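Long-range contacts in nickel ABC transporter (Nickel-binding protein) (Bacillus halodurans, PDB 3T66), which probably binds a solute, possibly nickel or a peptide, outside the cell membrane and delivers it to an ABC transporter for uptake: residues 15-20 with 191-196; 69-74 with 131-136. All blocks are in the same frame, centred on the assembly; numbering follows the deposited sequence.

Contact 1 (15-20 with 191-196); sequences IHFLFN and VTFSFN
Phe17 and Phe193 lie side by side and point the same way, paired across two adjacent parallel strands. From Phe17, CB passes 4.0 Å from Thr192 O. CG is anti to the backbone N (165°); beyond it CD2 lies over one face of the Phe193 ring, offset toward its rim. CE2 lies 3.3 Å from Phe193 CE2, with the two ring planes oblique at 45°. Phe193 also lies beside Phe19, its CE1 3.6 Å from Phe19 CB, completing an aromatic cluster; of its members Phe19 and Phe193 pack on Ile35 and Arg38 of helix 35-38. An alanine in place of Phe193 would probably open a gap between Phe17 and Phe19 and leave this helix less well supported. The two strands run in register, and strand 14-19 pairs on its other side with strand 213-215, also parallel. Thr192 O accepts Phe17 N at 2.8 Å, and Phe17 O accepts Ser194 N at 2.9 Å. The face of His16, Leu18 and Ser194 is mixed. There His16 NE2 and Ser194 OG share a hydrogen bond of 2.7 Å, while His16 ND1 bonds Gln210 O. Thr192 OG1 turns to Glu174 OE1.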
ATOM      1  N   ILE A  15     -15.912 -22.344  -1.927  1.00 49.67           N
ATOM      2  CA  ILE A  15     -15.352 -21.230  -2.656  1.00 48.93           C
ATOM      3  C   ILE A  15     -13.937 -21.579  -2.985  1.00 49.55           C
ATOM      4  O   ILE A  15     -13.160 -21.909  -2.087  1.00 49.95           O
ATOM      5  CB  ILE A  15     -15.339 -19.927  -1.815  1.00 48.28           C
ATOM      6  CG1 ILE A  15     -16.740 -19.287  -1.772  1.00 47.83           C
ATOM      7  CG2 ILE A  15     -14.303 -18.967  -2.315  1.00 45.45           C
ATOM      8  CD1 ILE A  15     -17.046 -18.216  -2.781  1.00 45.83           C
ATOM      9  N   HIS A  16     -13.611 -21.525  -4.277  1.00 49.91           N
ATOM     10  CA  HIS A  16     -12.256 -21.727  -4.729  1.00 50.31           C
ATOM     11  C   HIS A  16     -11.723 -20.405  -5.168  1.00 50.08           C
ATOM     12  O   HIS A  16     -12.222 -19.802  -6.132  1.00 50.32           O
ATOM     13  CB  HIS A  16     -12.184 -22.701  -5.883  1.00 50.57           C
ATOM     14  CG  HIS A  16     -10.781 -23.064  -6.263  1.00 54.18           C
ATOM     15  ND1 HIS A  16     -10.468 -23.730  -7.435  1.00 56.44           N
ATOM     16  CD2 HIS A  16      -9.601 -22.813  -5.643  1.00 54.22           C
ATOM     17  CE1 HIS A  16      -9.159 -23.899  -7.501  1.00 56.14           C
ATOM     18  NE2 HIS A  16      -8.612 -23.352  -6.426  1.00 55.79           N
ATOM     19  N   PHE A  17     -10.706 -19.969  -4.440  1.00 49.52           N
ATOM     20  CA  PHE A  17     -10.100 -18.673  -4.632  1.00 48.67           C
ATOM     21  C   PHE A  17      -8.698 -18.973  -5.048  1.00 48.44           C
ATOM     22  O   PHE A  17      -8.028 -19.875  -4.508  1.00 48.03           O
ATOM     23  CB  PHE A  17     -10.162 -17.870  -3.340  1.00 48.54           C
ATOM     24  CG  PHE A  17      -9.276 -16.663  -3.308  1.00 47.96           C
ATOM     25  CD1 PHE A  17      -9.747 -15.430  -3.702  1.00 48.92           C
ATOM     26  CD2 PHE A  17      -7.987 -16.738  -2.828  1.00 47.33           C
ATOM     27  CE1 PHE A  17      -8.933 -14.312  -3.645  1.00 46.35           C
ATOM     28  CE2 PHE A  17      -7.187 -15.629  -2.782  1.00 44.47           C
ATOM     29  CZ  PHE A  17      -7.658 -14.427  -3.186  1.00 44.16           C
ATOM     30  N   LEU A  18      -8.294 -18.231  -6.064  1.00 48.81           N
ATOM     31  CA  LEU A  18      -7.078 -18.520  -6.814  1.00 49.75           C
ATOM     32  C   LEU A  18      -6.164 -17.315  -6.824  1.00 50.31           C
ATOM     33  O   LEU A  18      -6.468 -16.265  -7.428  1.00 50.35           O
ATOM     34  CB  LEU A  18      -7.386 -18.969  -8.241  1.00 48.86           C
ATOM     35  CG  LEU A  18      -6.151 -19.296  -9.100  1.00 49.07           C
ATOM     36  CD1 LEU A  18      -5.065 -20.251  -8.435  1.00 47.02           C
ATOM     37  CD2 LEU A  18      -6.588 -19.777 -10.504  1.00 47.32           C
ATOM     38  N   PHE A  19      -5.053 -17.480  -6.131  1.00 50.79           N
ATOM     39  CA  PHE A  19      -4.320 -16.332  -5.711  1.00 51.77           C
ATOM     40  C   PHE A  19      -3.068 -16.068  -6.542  1.00 53.09           C
ATOM     41  O   PHE A  19      -2.588 -16.886  -7.314  1.00 53.67           O
ATOM     42  CB  PHE A  19      -4.018 -16.379  -4.207  1.00 50.96           C
ATOM     43  CG  PHE A  19      -3.361 -15.145  -3.701  1.00 48.64           C
ATOM     44  CD1 PHE A  19      -3.976 -13.906  -3.837  1.00 49.00           C
ATOM     45  CD2 PHE A  19      -2.117 -15.199  -3.109  1.00 47.93           C
ATOM     46  CE1 PHE A  19      -3.353 -12.727  -3.361  1.00 47.18           C
ATOM     47  CE2 PHE A  19      -1.481 -14.041  -2.632  1.00 44.81           C
ATOM     48  CZ  PHE A  19      -2.097 -12.814  -2.766  1.00 45.71           C
ATOM     49  N   ASN A  20      -2.569 -14.874  -6.340  1.00 54.01           N
ATOM     50  CA  ASN A  20      -1.543 -14.228  -7.104  1.00 54.81           C
ATOM     51  C   ASN A  20      -0.170 -14.906  -7.074  1.00 54.77           C
ATOM     52  O   ASN A  20       0.558 -14.892  -8.056  1.00 54.66           O
ATOM     53  CB  ASN A  20      -1.417 -12.860  -6.413  1.00 55.50           C
ATOM     54  CG  ASN A  20      -1.068 -11.801  -7.327  1.00 56.04           C
ATOM     55  OD1 ASN A  20      -0.947 -12.040  -8.515  1.00 59.88           O
ATOM     56  ND2 ASN A  20      -0.898 -10.598  -6.808  1.00 58.71           N
ATOM     57  N   VAL A 191     -13.343 -23.535   2.013  1.00 49.90           N
ATOM     58  CA  VAL A 191     -12.630 -22.755   0.967  1.00 49.64           C
ATOM     59  C   VAL A 191     -11.364 -23.454   0.549  1.00 50.47           C
ATOM     60  O   VAL A 191     -10.562 -23.879   1.407  1.00 49.60           O
ATOM     61  CB  VAL A 191     -12.116 -21.371   1.461  1.00 49.52           C
ATOM     62  CG1 VAL A 191     -11.327 -20.653   0.381  1.00 47.09           C
ATOM     63  CG2 VAL A 191     -13.232 -20.517   1.950  1.00 49.31           C
ATOM     64  N   THR A 192     -11.185 -23.538  -0.772  1.00 51.26           N
ATOM     65  CA  THR A 192      -9.891 -23.836  -1.358  1.00 51.92           C
ATOM     66  C   THR A 192      -9.213 -22.543  -1.754  1.00 52.20           C
ATOM     67  O   THR A 192      -9.751 -21.747  -2.534  1.00 51.86           O
ATOM     68  CB  THR A 192     -10.018 -24.766  -2.565  1.00 52.35           C
ATOM     69  OG1 THR A 192     -10.777 -25.927  -2.192  1.00 55.03           O
ATOM     70  CG2 THR A 192      -8.655 -25.217  -3.047  1.00 51.21           C
ATOM     71  N   PHE A 193      -8.024 -22.356  -1.194  1.00 53.14           N
ATOM     72  CA  PHE A 193      -7.175 -21.187  -1.451  1.00 54.23           C
ATOM     73  C   PHE A 193      -5.945 -21.694  -2.146  1.00 54.50           C
ATOM     74  O   PHE A 193      -5.124 -22.348  -1.514  1.00 54.79           O
ATOM     75  CB  PHE A 193      -6.750 -20.534  -0.109  1.00 53.96           C
ATOM     76  CG  PHE A 193      -6.104 -19.181  -0.247  1.00 52.05           C
ATOM     77  CD1 PHE A 193      -4.819 -19.047  -0.754  1.00 52.41           C
ATOM     78  CD2 PHE A 193      -6.762 -18.048   0.182  1.00 51.26           C
ATOM     79  CE1 PHE A 193      -4.213 -17.780  -0.860  1.00 52.09           C
ATOM     80  CE2 PHE A 193      -6.173 -16.782   0.083  1.00 50.02           C
ATOM     81  CZ  PHE A 193      -4.900 -16.652  -0.443  1.00 50.30           C
ATOM     82  N   SER A 194      -5.798 -21.390  -3.418  1.00 55.15           N
ATOM     83  CA  SER A 194      -4.696 -21.968  -4.159  1.00 56.50           C
ATOM     84  C   SER A 194      -3.989 -20.906  -4.970  1.00 57.63           C
ATOM     85  O   SER A 194      -4.556 -19.823  -5.215  1.00 58.26           O
ATOM     86  CB  SER A 194      -5.226 -23.037  -5.103  1.00 55.99           C
ATOM     87  OG  SER A 194      -6.085 -22.405  -5.998  1.00 54.36           O
ATOM     88  N   PHE A 195      -2.772 -21.237  -5.414  1.00 58.16           N
ATOM     89  CA  PHE A 195      -1.872 -20.275  -6.057  1.00 58.39           C
ATOM     90  C   PHE A 195      -1.469 -20.646  -7.461  1.00 59.55           C
ATOM     91  O   PHE A 195      -1.149 -21.797  -7.751  1.00 60.27           O
ATOM     92  CB  PHE A 195      -0.560 -20.179  -5.308  1.00 57.34           C
ATOM     93  CG  PHE A 195      -0.609 -20.679  -3.914  1.00 55.61           C
ATOM     94  CD1 PHE A 195      -1.433 -20.094  -2.976  1.00 54.35           C
ATOM     95  CD2 PHE A 195       0.227 -21.695  -3.519  1.00 54.07           C
ATOM     96  CE1 PHE A 195      -1.435 -20.537  -1.688  1.00 53.87           C
ATOM     97  CE2 PHE A 195       0.240 -22.136  -2.218  1.00 53.61           C
ATOM     98  CZ  PHE A 195      -0.589 -21.562  -1.301  1.00 52.95           C
ATOM     99  N   ASN A 196      -1.413 -19.645  -8.315  1.00 60.46           N
ATOM    100  CA  ASN A 196      -0.838 -19.807  -9.613  1.00 61.43           C
ATOM    101  C   ASN A 196      -0.216 -18.520 -10.112  1.00 62.16           C
ATOM    102  O   ASN A 196      -0.924 -17.530 -10.344  1.00 61.24           O
ATOM    103  CB  ASN A 196      -1.893 -20.260 -10.594  1.00 61.86           C
ATOM    104  CG  ASN A 196      -1.298 -20.624 -11.925  1.00 62.89           C
ATOM    105  OD1 ASN A 196      -1.017 -21.786 -12.180  1.00 63.18           O
ATOM    106  ND2 ASN A 196      -1.058 -19.619 -12.769  1.00 64.39           N
TER

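Contact 2 (69-74 with 131-136)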
ATOM      1  N   GLN A  69       5.567   5.873  24.337  1.00 56.16           N
ATOM      2  CA  GLN A  69       6.543   4.852  24.684  1.00 55.60           C
ATOM      3  C   GLN A  69       5.914   3.773  25.555  1.00 54.56           C
ATOM      4  O   GLN A  69       6.169   2.577  25.367  1.00 55.05           O
ATOM      5  CB  GLN A  69       7.732   5.472  25.390  1.00 55.93           C
ATOM      6  CG  GLN A  69       8.757   4.434  25.809  1.00 58.52           C
ATOM      7  CD  GLN A  69      10.137   5.003  26.062  1.00 59.40           C
ATOM      8  OE1 GLN A  69      11.106   4.261  26.153  1.00 60.64           O
ATOM      9  NE2 GLN A  69      10.234   6.319  26.161  1.00 60.17           N
ATOM     10  N   HIS A  70       5.085   4.194  26.498  1.00 52.79           N
ATOM     11  CA  HIS A  70       4.364   3.243  27.317  1.00 51.57           C
ATOM     12  C   HIS A  70       2.960   3.136  26.782  1.00 50.41           C
ATOM     13  O   HIS A  70       2.172   4.089  26.846  1.00 49.83           O
ATOM     14  CB  HIS A  70       4.431   3.635  28.788  1.00 51.54           C
ATOM     15  CG  HIS A  70       5.833   3.861  29.255  1.00 51.80           C
ATOM     16  ND1 HIS A  70       6.584   2.883  29.880  1.00 51.36           N
ATOM     17  CD2 HIS A  70       6.644   4.937  29.135  1.00 51.23           C
ATOM     18  CE1 HIS A  70       7.787   3.354  30.147  1.00 51.43           C
ATOM     19  NE2 HIS A  70       7.854   4.595  29.690  1.00 52.44           N
ATOM     20  N   TRP A  71       2.708   1.963  26.206  1.00 48.94           N
ATOM     21  CA  TRP A  71       1.496   1.678  25.495  1.00 48.36           C
ATOM     22  C   TRP A  71       0.709   0.702  26.290  1.00 48.70           C
ATOM     23  O   TRP A  71       1.281  -0.190  26.909  1.00 49.72           O
ATOM     24  CB  TRP A  71       1.817   1.023  24.164  1.00 47.78           C
ATOM     25  CG  TRP A  71       2.478   1.916  23.276  1.00 46.96           C
ATOM     26  CD1 TRP A  71       3.823   2.112  23.162  1.00 44.98           C
ATOM     27  CD2 TRP A  71       1.854   2.805  22.377  1.00 46.08           C
ATOM     28  NE1 TRP A  71       4.073   3.060  22.226  1.00 46.01           N
ATOM     29  CE2 TRP A  71       2.884   3.514  21.720  1.00 46.19           C
ATOM     30  CE3 TRP A  71       0.516   3.084  22.057  1.00 46.10           C
ATOM     31  CZ2 TRP A  71       2.626   4.499  20.742  1.00 46.26           C
ATOM     32  CZ3 TRP A  71       0.242   4.068  21.069  1.00 46.68           C
ATOM     33  CH2 TRP A  71       1.301   4.756  20.422  1.00 46.41           C
ATOM     34  N   THR A  72      -0.607   0.828  26.245  1.00 48.51           N
ATOM     35  CA  THR A  72      -1.471  -0.090  26.957  1.00 48.37           C
ATOM     36  C   THR A  72      -2.503  -0.628  26.009  1.00 47.66           C
ATOM     37  O   THR A  72      -3.220   0.154  25.377  1.00 47.67           O
ATOM     38  CB  THR A  72      -2.220   0.651  28.072  1.00 48.88           C
ATOM     39  OG1 THR A  72      -1.326   0.893  29.159  1.00 49.54           O
ATOM     40  CG2 THR A  72      -3.416  -0.159  28.545  1.00 48.41           C
ATOM     41  N   ILE A  73      -2.601  -1.948  25.938  1.00 46.45           N
ATOM     42  CA  ILE A  73      -3.548  -2.546  25.062  1.00 45.47           C
ATOM     43  C   ILE A  73      -4.456  -3.456  25.850  1.00 45.59           C
ATOM     44  O   ILE A  73      -3.993  -4.455  26.364  1.00 45.10           O
ATOM     45  CB  ILE A  73      -2.816  -3.249  23.880  1.00 45.48           C
ATOM     46  CG1 ILE A  73      -2.042  -2.187  23.110  1.00 44.78           C
ATOM     47  CG2 ILE A  73      -3.794  -3.889  22.886  1.00 43.47           C
ATOM     48  CD1 ILE A  73      -0.772  -2.652  22.545  1.00 46.35           C
ATOM     49  N   LYS A  74      -5.737  -3.067  25.960  1.00 45.91           N
ATOM     50  CA  LYS A  74      -6.870  -3.972  26.329  1.00 46.26           C
ATOM     51  C   LYS A  74      -7.397  -4.833  25.148  1.00 46.16           C
ATOM     52  O   LYS A  74      -7.744  -4.312  24.089  1.00 45.92           O
ATOM     53  CB  LYS A  74      -8.050  -3.210  26.999  1.00 45.63           C
ATOM     54  N   PRO A 131       5.710   6.864  18.207  1.00 50.43           N
ATOM     55  CA  PRO A 131       4.361   7.351  18.041  1.00 49.77           C
ATOM     56  C   PRO A 131       3.625   6.497  17.081  1.00 49.91           C
ATOM     57  O   PRO A 131       2.414   6.351  17.198  1.00 50.41           O
ATOM     58  CB  PRO A 131       4.550   8.703  17.406  1.00 49.28           C
ATOM     59  CG  PRO A 131       5.828   9.162  17.924  1.00 51.14           C
ATOM     60  CD  PRO A 131       6.706   7.932  18.032  1.00 51.19           C
ATOM     61  N   GLU A 132       4.324   5.908  16.126  1.00 49.70           N
ATOM     62  CA  GLU A 132       3.588   5.171  15.135  1.00 49.24           C
ATOM     63  C   GLU A 132       3.563   3.707  15.460  1.00 48.26           C
ATOM     64  O   GLU A 132       3.292   2.891  14.592  1.00 48.06           O
ATOM     65  CB  GLU A 132       4.065   5.479  13.719  1.00 49.77           C
ATOM     66  CG  GLU A 132       5.557   5.674  13.518  1.00 54.74           C
ATOM     67  CD  GLU A 132       6.112   7.086  13.868  1.00 58.66           C
ATOM     68  OE1 GLU A 132       6.410   7.887  12.926  1.00 60.62           O
ATOM     69  OE2 GLU A 132       6.288   7.363  15.076  1.00 58.97           O
ATOM     70  N   PHE A 133       3.798   3.377  16.735  1.00 47.56           N
ATOM     71  CA  PHE A 133       3.859   1.975  17.179  1.00 46.31           C
ATOM     72  C   PHE A 133       2.591   1.158  16.819  1.00 46.93           C
ATOM     73  O   PHE A 133       2.722   0.110  16.222  1.00 47.27           O
ATOM     74  CB  PHE A 133       4.261   1.838  18.682  1.00 45.97           C
ATOM     75  CG  PHE A 133       4.042   0.448  19.255  1.00 42.21           C
ATOM     76  CD1 PHE A 133       4.896  -0.588  18.947  1.00 41.01           C
ATOM     77  CD2 PHE A 133       2.960   0.176  20.052  1.00 40.21           C
ATOM     78  CE1 PHE A 133       4.673  -1.900  19.421  1.00 41.59           C
ATOM     79  CE2 PHE A 133       2.731  -1.143  20.537  1.00 41.32           C
ATOM     80  CZ  PHE A 133       3.585  -2.171  20.222  1.00 39.13           C
ATOM     81  N   ILE A 134       1.382   1.623  17.158  1.00 47.35           N
ATOM     82  CA  ILE A 134       0.168   0.823  16.929  1.00 47.74           C
ATOM     83  C   ILE A 134       0.011   0.411  15.494  1.00 48.47           C
ATOM     84  O   ILE A 134      -0.239  -0.758  15.215  1.00 49.24           O
ATOM     85  CB  ILE A 134      -1.130   1.497  17.441  1.00 48.04           C
ATOM     86  CG1 ILE A 134      -1.145   1.503  18.971  1.00 47.37           C
ATOM     87  CG2 ILE A 134      -2.374   0.715  17.013  1.00 48.10           C
ATOM     88  CD1 ILE A 134      -0.682   0.212  19.623  1.00 44.55           C
ATOM     89  N   SER A 135       0.208   1.348  14.571  1.00 48.82           N
ATOM     90  CA  SER A 135      -0.011   1.040  13.171  1.00 48.74           C
ATOM     91  C   SER A 135       0.842  -0.146  12.679  1.00 48.55           C
ATOM     92  O   SER A 135       0.493  -0.795  11.661  1.00 48.58           O
ATOM     93  CB  SER A 135       0.135   2.288  12.301  1.00 48.77           C
ATOM     94  OG  SER A 135       1.474   2.491  11.891  1.00 51.96           O
ATOM     95  N   GLU A 136       1.923  -0.450  13.416  1.00 47.52           N
ATOM     96  CA  GLU A 136       2.769  -1.577  13.075  1.00 47.31           C
ATOM     97  C   GLU A 136       2.079  -2.872  13.352  1.00 46.85           C
ATOM     98  O   GLU A 136       2.430  -3.882  12.734  1.00 48.23           O
ATOM     99  CB  GLU A 136       4.072  -1.605  13.846  1.00 47.92           C
ATOM    100  CG  GLU A 136       5.062  -0.488  13.490  1.00 51.70           C
ATOM    101  CD  GLU A 136       5.675  -0.582  12.099  1.00 56.10           C
ATOM    102  OE1 GLU A 136       5.577  -1.651  11.405  1.00 58.78           O
ATOM    103  OE2 GLU A 136       6.280   0.447  11.719  1.00 57.00           O
TER
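Trp71 and Ile73 lie on the extended strand 70-74, while Phe133 and Ile134, with helical backbone angles, belong to a turn that meets the strand without a hydrogen bond across the contact. Within the turn Glu136 N bonds Phe133 O at 3.0 Å. Trp71 carries most of the contact. Its first torsion (-67°) puts CG anti to the carbonyl carbon, and the indole slides past Phe133 in the opposite direction. Phe133 CD2 sits over one face of the indole, offset toward the rim and 3.7 Å from Trp71 CD2. The phenyl plane is inclined at 45° to the five-membered ring, so the pair is oblique. Phe133 CB adds to the same meeting, 3.7 Å from Trp71 CZ2. The contact joins a loop to a four-stranded antiparallel sheet, in which strand 70-75 is an inner strand, and the chain that leaves its neighbour 121-126 folds back over the side chains of the sheet. Phe133 accordingly also touches Ile124 and Thr126 of that neighbour, and Ile134 touches Trp63 on strand 60-64. At the six-membered part of the indole, Ile134 CG1 approaches obliquely, 3.6 Å from Trp71 CZ3. Farther up the strand Ile73 and Ile134 reach tip to tip, with 4.1 Å between their CD1 atoms, and Ile73 CD1 also lies at the edge of the Phe133 ring. The carbonyl of Pro131 comes to the rim of the indole, its O 3.8 Å from Trp71 CH2. Trp71 NE1 makes a weak hydrogen bond to Gly68 O, just before the strand.

In the fold
The two contacts illustrate how buried joints in one chain can be built by different means. Contact 1 and contact 2 share no strand or helix, their centres are 34 Å apart and their nearest atoms about 18 Å, and along the sequence the segments of contact 2 fall between those of contact 1. Both are largely buried, and both lie away from the calcium-binding residue Asp179. Contact 1 works within a sheet, where main-chain hydrogen bonds fix the alignment and side chains divide into an aromatic face and a more polar one. Contact 2 works on top of a different sheet, joining it to a loop through almost wholly apolar packing, with no hydrogen bond between its segments, and buries less than half as much surface.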